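Long-range contacts in regulatory protein SdiA (Escherichia coli, PDB 4LFU), which binds acyl-homoserine-lactone autoinducers made by other bacteria and activates transcription, including that of the ftsQAZ cell-division genes: residues 44-49 / 127-132; 50-55 / 231-236; 79-84 / 97-102; 182-187 / 215-220. All coordinates share one frame; numbering follows the deposited sequence.

Interaction 1: residues 44-49 / 127-132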
loop_
_atom_site.group_PDB
_atom_site.type_symbol
_atom_site.label_atom_id
_atom_site.label_comp_id
_atom_site.label_asym_id
_atom_site.label_seq_id
_atom_site.Cartn_x
_atom_site.Cartn_y
_atom_site.Cartn_z
ATOM N N LEU A 44 11.950 8.479 12.118
ATOM C CA LEU A 44 10.840 7.715 11.588
ATOM C C LEU A 44 9.721 8.730 11.367
ATOM O O LEU A 44 9.249 9.324 12.337
ATOM C CB LEU A 44 10.442 6.627 12.595
ATOM C CG LEU A 44 10.072 5.196 12.158
ATOM C CD1 LEU A 44 8.870 4.654 13.028
ATOM C CD2 LEU A 44 9.773 5.017 10.654
ATOM N N CYS A 45 9.373 8.974 10.093
ATOM C CA CYS A 45 8.331 9.943 9.663
ATOM C C CYS A 45 7.214 9.254 8.906
ATOM O O CYS A 45 7.463 8.414 8.051
ATOM C CB CYS A 45 8.878 11.012 8.715
ATOM S SG CYS A 45 10.249 11.958 9.358
ATOM N N VAL A 46 5.985 9.667 9.197
ATOM C CA VAL A 46 4.797 9.052 8.628
ATOM C C VAL A 46 3.938 10.154 8.048
ATOM O O VAL A 46 3.456 11.001 8.805
ATOM C CB VAL A 46 4.020 8.213 9.722
ATOM C CG1 VAL A 46 2.781 7.568 9.148
ATOM C CG2 VAL A 46 4.938 7.138 10.335
ATOM N N ARG A 47 3.791 10.157 6.720
ATOM C CA ARG A 47 2.850 11.028 6.017
ATOM C C ARG A 47 1.495 10.314 5.960
ATOM O O ARG A 47 1.328 9.318 5.256
ATOM C CB ARG A 47 3.310 11.404 4.557
ATOM C CG ARG A 47 4.846 11.533 4.308
ATOM C CD ARG A 47 5.253 12.244 2.941
ATOM N NE ARG A 47 4.904 13.665 3.024
ATOM C CZ ARG A 47 5.627 14.691 2.576
ATOM N NH1 ARG A 47 6.794 14.507 1.964
ATOM N NH2 ARG A 47 5.165 15.927 2.749
ATOM N N HIS A 48 0.547 10.829 6.734
ATOM C CA HIS A 48 -0.800 10.287 6.787
ATOM C C HIS A 48 -1.588 10.598 5.509
ATOM O O HIS A 48 -1.354 11.625 4.867
ATOM C CB HIS A 48 -1.524 10.819 8.019
ATOM C CG HIS A 48 -1.021 10.231 9.301
ATOM N ND1 HIS A 48 0.283 10.384 9.731
ATOM C CD2 HIS A 48 -1.648 9.500 10.254
ATOM C CE1 HIS A 48 0.438 9.768 10.889
ATOM N NE2 HIS A 48 -0.718 9.227 11.230
ATOM N N PRO A 49 -2.515 9.701 5.125
ATOM C CA PRO A 49 -3.301 9.926 3.921
ATOM C C PRO A 49 -4.281 11.102 4.074
ATOM O O PRO A 49 -4.708 11.670 3.078
ATOM C CB PRO A 49 -4.061 8.615 3.763
ATOM C CG PRO A 49 -4.250 8.152 5.143
ATOM C CD PRO A 49 -2.908 8.451 5.795
ATOM N N ASN A 127 -2.999 1.210 5.944
ATOM C CA ASN A 127 -3.904 2.355 6.071
ATOM C C ASN A 127 -3.583 3.500 5.092
ATOM O O ASN A 127 -4.230 4.567 5.112
ATOM C CB ASN A 127 -3.946 2.849 7.521
ATOM C CG ASN A 127 -2.603 3.414 8.013
ATOM O OD1 ASN A 127 -1.610 3.454 7.284
ATOM N ND2 ASN A 127 -2.585 3.860 9.266
ATOM N N ARG A 128 -2.593 3.241 4.221
ATOM C CA ARG A 128 -2.134 4.174 3.168
ATOM C C ARG A 128 -1.258 5.322 3.704
ATOM O O ARG A 128 -0.934 6.262 2.979
ATOM C CB ARG A 128 -3.307 4.721 2.359
ATOM C CG ARG A 128 -3.918 3.748 1.397
ATOM C CD ARG A 128 -4.799 2.728 2.095
ATOM N NE ARG A 128 -5.779 2.182 1.165
ATOM C CZ ARG A 128 -6.096 0.901 1.092
ATOM N NH1 ARG A 128 -5.549 0.039 1.943
ATOM N NH2 ARG A 128 -6.986 0.497 0.198
ATOM N N ALA A 129 -0.877 5.249 4.974
ATOM C CA ALA A 129 0.129 6.172 5.491
ATOM C C ALA A 129 1.438 5.796 4.831
ATOM O O ALA A 129 1.645 4.636 4.472
ATOM C CB ALA A 129 0.238 6.067 7.005
ATOM N N LEU A 130 2.325 6.767 4.660
ATOM C CA LEU A 130 3.635 6.470 4.094
ATOM C C LEU A 130 4.659 6.627 5.193
ATOM O O LEU A 130 4.786 7.710 5.788
ATOM C CB LEU A 130 3.956 7.405 2.911
ATOM C CG LEU A 130 3.127 7.348 1.619
ATOM C CD1 LEU A 130 3.656 8.403 0.676
ATOM C CD2 LEU A 130 3.229 5.981 0.939
ATOM N N GLY A 131 5.371 5.542 5.473
ATOM C CA GLY A 131 6.385 5.549 6.504
ATOM C C GLY A 131 7.754 5.621 5.877
ATOM O O GLY A 131 8.033 4.954 4.864
ATOM N N PHE A 132 8.599 6.463 6.465
ATOM C CA PHE A 132 9.978 6.672 6.005
ATOM C C PHE A 132 10.943 6.443 7.170
ATOM O O PHE A 132 10.835 7.084 8.213
ATOM C CB PHE A 132 10.153 8.103 5.490
ATOM C CG PHE A 132 9.295 8.436 4.289
ATOM C CD1 PHE A 132 9.813 8.329 3.004
ATOM C CD2 PHE A 132 7.970 8.869 4.447
ATOM C CE1 PHE A 132 9.025 8.607 1.905
ATOM C CE2 PHE A 132 7.172 9.194 3.335
ATOM C CZ PHE A 132 7.694 9.055 2.077
#
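C45 and F132 face each other as a hydrogen-bonded pair of two antiparallel strands, joined by a bond from each backbone N to the other's O. R47 and L130 repeat the pattern two residues on. The R47 N to L130 O bond is 2.8 Å, and L130 N returns to R47 O at the same length. Between them V46 and G131 form the non-hydrogen-bonded pair, where V46 CA comes within 3.1 Å of L130 O in a CA-H...O contact. The two sheet faces differ. On the face of V46 the packing is close: V46 CG1, anti to the backbone N (chi1 180°), meets A129 CB at 3.6 Å. L162 of helix 147-167 also packs on V46 here. Past the strand end, P49 packs on the 127-129 turn, its CG 3.6 Å from N127 O. N127 OD1 takes the N-H of A129 (3.0 Å) in an Asx turn, while N127 ND2 bonds V173 O. The other face, with C45, R47, L130 and F132, is less completely buried. The R47 chain crosses the F132 ring obliquely, with R47 CG 3.4 Å from F132 CE2. The guanidinium is turned 77° to the ring, and its NH1 bonds L83 O. C45 O lies in the ring plane at the F132 edge. C45, R47 and L130 are all partly exposed, and C45 is near a bound tetraethylene glycol. Strand 130-137 is the central strand of the five-stranded antiparallel sheet of the GAF-like autoinducer-binding domain, and 41-47 is its neighbour.

Interaction 2: residues 50-55 / 231-236; sequences VPFTRP and ACYAAA
This is an apolar contact between the two domains of a LuxR-type receptor. The loop between strands 41-47 and 57-61 of the autoinducer-binding domain meets helix 227-237 of the helix-turn-helix domain. V50, F52 and Y233 carry it, and no hydrogen bond links the two segments. V50 CG1 sits over the centre of the Y233 ring, 3.9 Å from the centroid and 9° off the ring normal, a CH-pi contact. V50 CG1 is anti to the carbonyl carbon (chi1 -67°) and also lies above one face of F52, toward its rim. The branch is thus held against both rings. Those rings stand at 89° to each other with centroids 5.3 Å apart, and F52 CE2 approaches Y233 CD1 to 3.5 Å. The far edge of F52 reaches the helix backbone, with C232 O near the ring plane. P51, which follows a cis peptide bond, rests its CA and CB on the Y233 hydroxyl. That hydroxyl is hydrogen-bonded to E193 of the second subunit, so the domain contact also borders the dimer interface. Beside C232 O, the A236 methyl lies at the same ring edge, with A236 CB 3.6 Å from F52 CE1.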
loop_
_atom_site.group_PDB
_atom_site.type_symbol
_atom_site.label_atom_id
_atom_site.label_comp_id
_atom_site.label_asym_id
_atom_site.label_seq_id
_atom_site.Cartn_x
_atom_site.Cartn_y
_atom_site.Cartn_z
ATOM N N VAL A 50 -4.638 11.452 5.311
ATOM C CA VAL A 50 -5.646 12.491 5.607
ATOM C C VAL A 50 -5.136 13.355 6.756
ATOM O O VAL A 50 -4.350 12.867 7.575
ATOM C CB VAL A 50 -7.028 11.874 6.014
ATOM C CG1 VAL A 50 -7.679 11.148 4.847
ATOM C CG2 VAL A 50 -6.886 10.937 7.178
ATOM N N PRO A 51 -5.571 14.638 6.834
ATOM C CA PRO A 51 -6.468 15.390 5.923
ATOM C C PRO A 51 -5.845 15.577 4.529
ATOM O O PRO A 51 -4.610 15.664 4.421
ATOM C CB PRO A 51 -6.639 16.749 6.625
ATOM C CG PRO A 51 -6.220 16.524 8.028
ATOM C CD PRO A 51 -5.133 15.477 7.962
ATOM N N PHE A 52 -6.679 15.601 3.486
ATOM C CA PHE A 52 -6.197 15.655 2.095
ATOM C C PHE A 52 -5.505 16.967 1.768
ATOM O O PHE A 52 -4.641 17.036 0.891
ATOM C CB PHE A 52 -7.346 15.462 1.111
ATOM C CG PHE A 52 -8.070 14.164 1.267
ATOM C CD1 PHE A 52 -7.516 12.986 0.779
ATOM C CD2 PHE A 52 -9.312 14.117 1.878
ATOM C CE1 PHE A 52 -8.203 11.782 0.900
ATOM C CE2 PHE A 52 -9.998 12.928 2.007
ATOM C CZ PHE A 52 -9.455 11.767 1.520
ATOM N N THR A 53 -5.903 17.981 2.519
ATOM C CA THR A 53 -5.607 19.378 2.276
ATOM C C THR A 53 -4.331 19.841 2.991
ATOM O O THR A 53 -3.612 20.704 2.486
ATOM C CB THR A 53 -6.850 20.198 2.674
ATOM O OG1 THR A 53 -7.443 20.734 1.485
ATOM C CG2 THR A 53 -6.530 21.288 3.677
ATOM N N ARG A 54 -4.044 19.273 4.154
ATOM C CA ARG A 54 -2.721 19.465 4.755
ATOM C C ARG A 54 -2.340 18.169 5.441
ATOM O O ARG A 54 -2.562 18.035 6.634
ATOM C CB ARG A 54 -2.725 20.621 5.764
ATOM C CG ARG A 54 -1.339 21.229 5.968
ATOM C CD ARG A 54 -1.094 21.558 7.426
ATOM N NE ARG A 54 -1.781 22.786 7.836
ATOM C CZ ARG A 54 -1.531 23.445 8.967
ATOM N NH1 ARG A 54 -0.608 22.993 9.816
ATOM N NH2 ARG A 54 -2.207 24.560 9.249
ATOM N N PRO A 55 -1.797 17.197 4.687
ATOM C CA PRO A 55 -1.647 15.889 5.319
ATOM C C PRO A 55 -0.741 15.958 6.539
ATOM O O PRO A 55 0.304 16.611 6.512
ATOM C CB PRO A 55 -1.056 14.999 4.204
ATOM C CG PRO A 55 -1.359 15.727 2.937
ATOM C CD PRO A 55 -1.311 17.192 3.299
ATOM N N ALA A 231 -17.194 9.327 2.876
ATOM C CA ALA A 231 -16.837 8.385 1.828
ATOM C C ALA A 231 -15.370 8.518 1.396
ATOM O O ALA A 231 -14.686 7.514 1.193
ATOM C CB ALA A 231 -17.783 8.547 0.629
ATOM N N CYS A 232 -14.881 9.751 1.248
ATOM C CA CYS A 232 -13.479 9.973 0.818
ATOM C C CYS A 232 -12.469 9.551 1.850
ATOM O O CYS A 232 -11.464 8.987 1.501
ATOM C CB CYS A 232 -13.236 11.430 0.447
ATOM S SG CYS A 232 -14.047 11.844 -1.067
ATOM N N TYR A 233 -12.743 9.832 3.120
ATOM C CA TYR A 233 -11.888 9.366 4.215
ATOM C C TYR A 233 -11.828 7.833 4.298
ATOM O O TYR A 233 -10.739 7.240 4.405
ATOM C CB TYR A 233 -12.331 9.983 5.544
ATOM C CG TYR A 233 -11.693 11.331 5.841
ATOM C CD1 TYR A 233 -11.801 12.391 4.952
ATOM C CD2 TYR A 233 -10.977 11.540 7.025
ATOM C CE1 TYR A 233 -11.229 13.632 5.233
ATOM C CE2 TYR A 233 -10.386 12.788 7.316
ATOM C CZ TYR A 233 -10.521 13.821 6.415
ATOM O OH TYR A 233 -9.960 15.045 6.699
ATOM N N ALA A 234 -13.000 7.213 4.222
ATOM C CA ALA A 234 -13.139 5.752 4.121
ATOM C C ALA A 234 -12.407 5.128 2.919
ATOM O O ALA A 234 -11.707 4.115 3.039
ATOM C CB ALA A 234 -14.616 5.415 4.038
ATOM N N ALA A 235 -12.611 5.732 1.750
ATOM C CA ALA A 235 -11.946 5.321 0.529
ATOM C C ALA A 235 -10.413 5.462 0.660
ATOM O O ALA A 235 -9.673 4.532 0.291
ATOM C CB ALA A 235 -12.457 6.114 -0.615
ATOM N N ALA A 236 -9.941 6.586 1.231
ATOM C CA ALA A 236 -8.488 6.854 1.314
ATOM C C ALA A 236 -7.726 5.901 2.231
ATOM O O ALA A 236 -6.595 5.499 1.922
ATOM C CB ALA A 236 -8.231 8.277 1.718
#

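Interaction 3: residues 79-84 / 97-102; sequences IDPVLN and DDLFSE
The loops before and after strand 92-94 in the chain pack together here, within the autoinducer-binding domain. Each contains a short 3-10 turn (81-82 and 98-99). P81 and V82 meet L99 and, just after the second turn, F100. The P81 ring makes most of the contact. Its CB lies 3.5 Å from L99 CD2, tighter than usual for two carbons, and 3.4 Å from L99 O. Its CG lies 3.5 Å from F100 CD1, and P81 CD follows beside F100 CE1. The proline and phenylalanine side chains cross at about a right angle. F100 CG is anti to its carbonyl carbon (chi1 -63°), which swings the ring toward the loop 79-84. V82 continues the surface: its CG2 meets F100 CZ at 3.8 Å and also touches L99 CD1. At the partly exposed margin, I79 CB lies beside the backbone O of E102. The P81 turn is braced from within. D80 OD2 accepts the N-H of V82 at 3.1 Å in an Asx turn, met from above the carboxylate plane. D80 OD1 bonds Y71 OH and also a tetraethylene glycol, a probable crystallisation molecule. A tetraethylene glycol also lies near F100. L106 of helix 104-112 packs on D80, P81 and F100. No hydrogen bond links 79-84 to 97-102, so this contact rests on apolar packing. The D80 carboxylate, by contrast, is used within its own turn and by Y71.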
loop_
_atom_site.group_PDB
_atom_site.type_symbol
_atom_site.label_atom_id
_atom_site.label_comp_id
_atom_site.label_asym_id
_atom_site.label_seq_id
_atom_site.Cartn_x
_atom_site.Cartn_y
_atom_site.Cartn_z
ATOM N N ILE A 79 10.387 21.148 1.020
ATOM C CA ILE A 79 11.441 20.862 0.027
ATOM C C ILE A 79 12.183 19.529 0.244
ATOM O O ILE A 79 13.024 19.149 -0.566
ATOM C CB ILE A 79 12.473 22.032 -0.042
ATOM C CG1 ILE A 79 13.277 22.152 1.277
ATOM C CG2 ILE A 79 11.751 23.320 -0.406
ATOM C CD1 ILE A 79 14.225 23.377 1.361
ATOM N N ASP A 80 11.884 18.830 1.340
ATOM C CA ASP A 80 12.671 17.657 1.743
ATOM C C ASP A 80 12.491 16.470 0.788
ATOM O O ASP A 80 11.448 15.821 0.794
ATOM C CB ASP A 80 12.373 17.259 3.178
ATOM C CG ASP A 80 13.323 16.208 3.707
ATOM O OD1 ASP A 80 13.232 15.864 4.905
ATOM O OD2 ASP A 80 14.166 15.711 2.942
ATOM N N PRO A 81 13.544 16.162 -0.003
ATOM C CA PRO A 81 13.436 15.177 -1.088
ATOM C C PRO A 81 13.446 13.736 -0.585
ATOM O O PRO A 81 13.072 12.807 -1.307
ATOM C CB PRO A 81 14.680 15.459 -1.932
ATOM C CG PRO A 81 15.664 16.094 -0.975
ATOM C CD PRO A 81 14.909 16.718 0.126
ATOM N N VAL A 82 13.861 13.573 0.660
ATOM C CA VAL A 82 14.001 12.278 1.310
ATOM C C VAL A 82 12.613 11.694 1.678
ATOM O O VAL A 82 12.489 10.506 2.000
ATOM C CB VAL A 82 14.997 12.464 2.509
ATOM C CG1 VAL A 82 14.718 11.571 3.675
ATOM C CG2 VAL A 82 16.450 12.379 2.006
ATOM N N LEU A 83 11.580 12.537 1.583
ATOM C CA LEU A 83 10.200 12.204 1.954
ATOM C C LEU A 83 9.271 12.181 0.732
ATOM O O LEU A 83 8.050 12.312 0.842
ATOM C CB LEU A 83 9.698 13.214 2.998
ATOM C CG LEU A 83 9.817 12.961 4.506
ATOM C CD1 LEU A 83 10.795 11.853 4.956
ATOM C CD2 LEU A 83 10.090 14.248 5.251
ATOM N N ASN A 84 9.890 12.054 -0.432
ATOM C CA ASN A 84 9.198 12.016 -1.680
ATOM C C ASN A 84 9.437 10.634 -2.287
ATOM O O ASN A 84 10.546 10.331 -2.727
ATOM C CB ASN A 84 9.699 13.143 -2.599
ATOM C CG ASN A 84 9.041 13.130 -3.974
ATOM O OD1 ASN A 84 8.088 12.378 -4.231
ATOM N ND2 ASN A 84 9.565 13.949 -4.879
ATOM N N ASP A 97 24.265 14.038 -3.547
ATOM C CA ASP A 97 24.151 15.488 -3.709
ATOM C C ASP A 97 23.069 15.917 -4.675
ATOM O O ASP A 97 22.361 16.880 -4.400
ATOM C CB ASP A 97 25.493 16.114 -4.073
ATOM C CG ASP A 97 26.454 16.110 -2.913
ATOM O OD1 ASP A 97 25.979 16.102 -1.765
ATOM O OD2 ASP A 97 27.682 16.104 -3.139
ATOM N N ASP A 98 22.910 15.184 -5.777
ATOM C CA ASP A 98 21.892 15.520 -6.806
ATOM C C ASP A 98 20.485 15.562 -6.251
ATOM O O ASP A 98 19.667 16.323 -6.732
ATOM C CB ASP A 98 21.946 14.555 -8.004
ATOM C CG ASP A 98 23.360 14.372 -8.539
ATOM O OD1 ASP A 98 24.186 13.729 -7.827
ATOM O OD2 ASP A 98 23.643 14.883 -9.648
ATOM N N LEU A 99 20.232 14.724 -5.240
ATOM C CA LEU A 99 18.949 14.621 -4.526
ATOM C C LEU A 99 18.477 15.971 -3.979
ATOM O O LEU A 99 17.264 16.261 -3.950
ATOM C CB LEU A 99 19.102 13.634 -3.369
ATOM C CG LEU A 99 18.107 12.512 -3.066
ATOM C CD1 LEU A 99 18.305 11.987 -1.655
ATOM C CD2 LEU A 99 16.687 12.952 -3.256
ATOM N N PHE A 100 19.443 16.812 -3.595
ATOM C CA PHE A 100 19.160 18.056 -2.887
ATOM C C PHE A 100 19.277 19.329 -3.707
ATOM O O PHE A 100 19.263 20.418 -3.141
ATOM C CB PHE A 100 20.031 18.134 -1.628
ATOM C CG PHE A 100 19.733 17.035 -0.625
ATOM C CD1 PHE A 100 18.755 17.214 0.350
ATOM C CD2 PHE A 100 20.414 15.822 -0.678
ATOM C CE1 PHE A 100 18.468 16.197 1.264
ATOM C CE2 PHE A 100 20.139 14.802 0.217
ATOM C CZ PHE A 100 19.165 14.984 1.203
ATOM N N SER A 101 19.341 19.214 -5.034
ATOM C CA SER A 101 19.565 20.388 -5.889
ATOM C C SER A 101 18.410 21.382 -5.883
ATOM O O SER A 101 18.599 22.573 -6.177
ATOM C CB SER A 101 19.883 19.963 -7.320
ATOM O OG SER A 101 18.739 19.422 -7.967
ATOM N N GLU A 102 17.220 20.883 -5.546
ATOM C CA GLU A 102 16.028 21.724 -5.350
ATOM C C GLU A 102 15.725 21.930 -3.858
ATOM O O GLU A 102 14.689 22.500 -3.501
ATOM C CB GLU A 102 14.799 21.119 -6.069
ATOM C CG GLU A 102 14.669 21.499 -7.574
ATOM C CD GLU A 102 15.292 20.466 -8.525
ATOM O OE1 GLU A 102 15.535 20.819 -9.717
ATOM O OE2 GLU A 102 15.540 19.304 -8.087
#

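Interaction 4: residues 182-187 / 215-220; sequences KREKEI and QKNMQK
The E184 and M218 side chains lie alongside each other, pointing opposite ways, where helices 182-192 and 208-222 cross. The short helix segments run at 102° with axes 10.2 Å apart. Starting at its root, E184 CB meets M218 SD at 3.6 Å and M218 CG almost as closely. E184 CG and CD continue along the same methionine carbon, CD at 3.8 Å from M218 CG. The chain is extended beyond CG (chi2 175°), which carries the carboxylate past M218 to N217. There E184 OE1 lies 3.3 Å from N217 CB. A water donates to E184 OE1 at 2.6 Å and accepts from N217 ND2 at 2.7 Å, bridging a carboxylate and an amide whose planes are 60° apart. The other oxygen, OE2, forms a salt bridge with K221. This probably stabilises the charge of a largely buried glutamate. M218 bends at chi3, and its SD and CE both lie near E184 O. One turn on from E184, I187 CG2 packs against the Q215 amide, 3.5 Å from Q215 NE2, which is hydrogen-bonded to T191 OG1. I187 also touches I200 and L204 of helix 197-204, and M218 touches V230 of helix 227-237. The crossing therefore belongs to the core of the four-helix LuxR-type DNA-binding domain. It seats helix 208-222, whose first part lies in the predicted helix-turn-helix motif, against helix 182-192.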
loop_
_atom_site.group_PDB
_atom_site.type_symbol
_atom_site.label_atom_id
_atom_site.label_comp_id
_atom_site.label_asym_id
_atom_site.label_seq_id
_atom_site.Cartn_x
_atom_site.Cartn_y
_atom_site.Cartn_z
ATOM N N LYS A 182 -21.634 -2.747 9.569
ATOM C CA LYS A 182 -21.732 -3.363 8.251
ATOM C C LYS A 182 -22.668 -2.587 7.326
ATOM O O LYS A 182 -22.343 -2.358 6.167
ATOM C CB LYS A 182 -22.250 -4.799 8.370
ATOM C CG LYS A 182 -21.204 -5.853 8.680
ATOM C CD LYS A 182 -21.717 -7.271 8.305
ATOM C CE LYS A 182 -22.182 -7.367 6.818
ATOM N NZ LYS A 182 -21.078 -7.164 5.781
ATOM N N ARG A 183 -23.845 -2.230 7.836
ATOM C CA ARG A 183 -24.852 -1.507 7.054
ATOM C C ARG A 183 -24.395 -0.094 6.693
ATOM O O ARG A 183 -24.633 0.366 5.587
ATOM C CB ARG A 183 -26.173 -1.437 7.821
ATOM C CG ARG A 183 -27.268 -0.651 7.122
ATOM C CD ARG A 183 -27.616 -1.296 5.817
ATOM N NE ARG A 183 -29.056 -1.394 5.644
ATOM C CZ ARG A 183 -29.658 -2.245 4.819
ATOM N NH1 ARG A 183 -28.942 -3.081 4.079
ATOM N NH2 ARG A 183 -30.986 -2.256 4.749
ATOM N N GLU A 184 -23.739 0.590 7.626
ATOM C CA GLU A 184 -23.152 1.905 7.349
ATOM C C GLU A 184 -22.137 1.825 6.201
ATOM O O GLU A 184 -22.249 2.571 5.238
ATOM C CB GLU A 184 -22.547 2.512 8.626
ATOM C CG GLU A 184 -23.627 2.987 9.582
ATOM C CD GLU A 184 -23.122 3.501 10.936
ATOM O OE1 GLU A 184 -23.907 4.225 11.585
ATOM O OE2 GLU A 184 -21.988 3.179 11.367
ATOM N N LYS A 185 -21.178 0.897 6.300
ATOM C CA LYS A 185 -20.185 0.627 5.246
ATOM C C LYS A 185 -20.819 0.303 3.881
ATOM O O LYS A 185 -20.382 0.827 2.836
ATOM C CB LYS A 185 -19.222 -0.487 5.664
ATOM C CG LYS A 185 -18.292 -0.105 6.801
ATOM C CD LYS A 185 -17.221 -1.162 7.043
ATOM C CE LYS A 185 -17.240 -1.622 8.506
ATOM N NZ LYS A 185 -15.879 -1.741 9.153
ATOM N N GLU A 186 -21.867 -0.521 3.886
ATOM C CA GLU A 186 -22.593 -0.847 2.646
ATOM C C GLU A 186 -23.187 0.389 1.960
ATOM O O GLU A 186 -23.008 0.583 0.766
ATOM C CB GLU A 186 -23.668 -1.907 2.915
ATOM C CG GLU A 186 -24.616 -2.169 1.737
ATOM C CD GLU A 186 -25.599 -3.296 2.032
ATOM O OE1 GLU A 186 -26.258 -3.241 3.090
ATOM O OE2 GLU A 186 -25.703 -4.251 1.219
ATOM N N ILE A 187 -23.913 1.205 2.714
ATOM C CA ILE A 187 -24.382 2.514 2.242
ATOM C C ILE A 187 -23.238 3.449 1.777
ATOM O O ILE A 187 -23.370 4.139 0.779
ATOM C CB ILE A 187 -25.303 3.196 3.304
ATOM C CG1 ILE A 187 -26.693 2.517 3.295
ATOM C CG2 ILE A 187 -25.454 4.740 3.045
ATOM C CD1 ILE A 187 -27.473 2.662 4.573
ATOM N N GLN A 215 -26.287 7.741 7.122
ATOM C CA GLN A 215 -25.390 8.818 6.692
ATOM C C GLN A 215 -25.071 9.759 7.841
ATOM O O GLN A 215 -23.909 10.052 8.101
ATOM C CB GLN A 215 -25.967 9.641 5.519
ATOM C CG GLN A 215 -26.193 8.908 4.201
ATOM C CD GLN A 215 -24.919 8.523 3.463
ATOM O OE1 GLN A 215 -23.811 8.548 4.013
ATOM N NE2 GLN A 215 -25.085 8.113 2.204
ATOM N N LYS A 216 -26.126 10.209 8.509
ATOM C CA LYS A 216 -26.068 11.052 9.697
ATOM C C LYS A 216 -25.268 10.496 10.853
ATOM O O LYS A 216 -24.515 11.241 11.476
ATOM C CB LYS A 216 -27.483 11.371 10.176
ATOM C CG LYS A 216 -27.954 12.774 9.812
ATOM C CD LYS A 216 -27.729 13.103 8.320
ATOM C CE LYS A 216 -27.190 14.515 8.125
ATOM N NZ LYS A 216 -26.841 14.766 6.679
ATOM N N ASN A 217 -25.433 9.203 11.139
ATOM C CA ASN A 217 -24.701 8.532 12.227
ATOM C C ASN A 217 -23.191 8.447 11.962
ATOM O O ASN A 217 -22.396 8.540 12.887
ATOM C CB ASN A 217 -25.249 7.112 12.501
ATOM C CG ASN A 217 -26.712 7.107 13.012
ATOM O OD1 ASN A 217 -27.225 8.118 13.503
ATOM N ND2 ASN A 217 -27.370 5.950 12.912
ATOM N N MET A 218 -22.823 8.225 10.703
ATOM C CA MET A 218 -21.433 8.168 10.264
ATOM C C MET A 218 -20.812 9.582 10.320
ATOM O O MET A 218 -19.653 9.742 10.693
ATOM C CB MET A 218 -21.359 7.617 8.838
ATOM C CG MET A 218 -21.484 6.098 8.708
ATOM S SD MET A 218 -21.259 5.480 7.015
ATOM C CE MET A 218 -22.736 6.052 6.174
ATOM N N GLN A 219 -21.606 10.584 9.948
ATOM C CA GLN A 219 -21.208 11.989 10.015
ATOM C C GLN A 219 -20.983 12.379 11.452
ATOM O O GLN A 219 -19.953 12.961 11.775
ATOM C CB GLN A 219 -22.262 12.898 9.354
ATOM C CG GLN A 219 -22.058 13.027 7.868
ATOM C CD GLN A 219 -23.294 13.414 7.091
ATOM O OE1 GLN A 219 -23.675 12.724 6.132
ATOM N NE2 GLN A 219 -23.914 14.522 7.462
ATOM N N LYS A 220 -21.934 12.015 12.315
ATOM C CA LYS A 220 -21.816 12.239 13.751
ATOM C C LYS A 220 -20.599 11.556 14.385
ATOM O O LYS A 220 -19.856 12.212 15.110
ATOM C CB LYS A 220 -23.154 11.911 14.465
ATOM C CG LYS A 220 -23.095 11.680 15.996
ATOM C CD LYS A 220 -24.505 11.382 16.620
ATOM C CE LYS A 220 -25.191 10.089 16.076
ATOM N NZ LYS A 220 -24.297 8.861 16.018
HETATM O O HOH W 1 -26.495 3.762 11.653
#

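Interactions 1 and 3 share the autoinducer-binding domain, with centres about 18 Å apart. They touch through the R47 to L83 bond and where F132 packs on 79-84. The side chains of C45 and F100 each lie about 4 Å from bound tetraethylene glycol, probably from the crystallisation liquor, though such molecules can mark pockets. Segment 50-55 of interaction 2 follows directly on 44-49. The centres of interactions 1 and 2 are about 13 Å apart, and R128 CG meets A236 O at 3.2 Å. Interaction 2 joins this domain to the DNA-binding one. There interaction 4 lies about 17 Å from interaction 2 and about 42 Å from interaction 3, centre to centre.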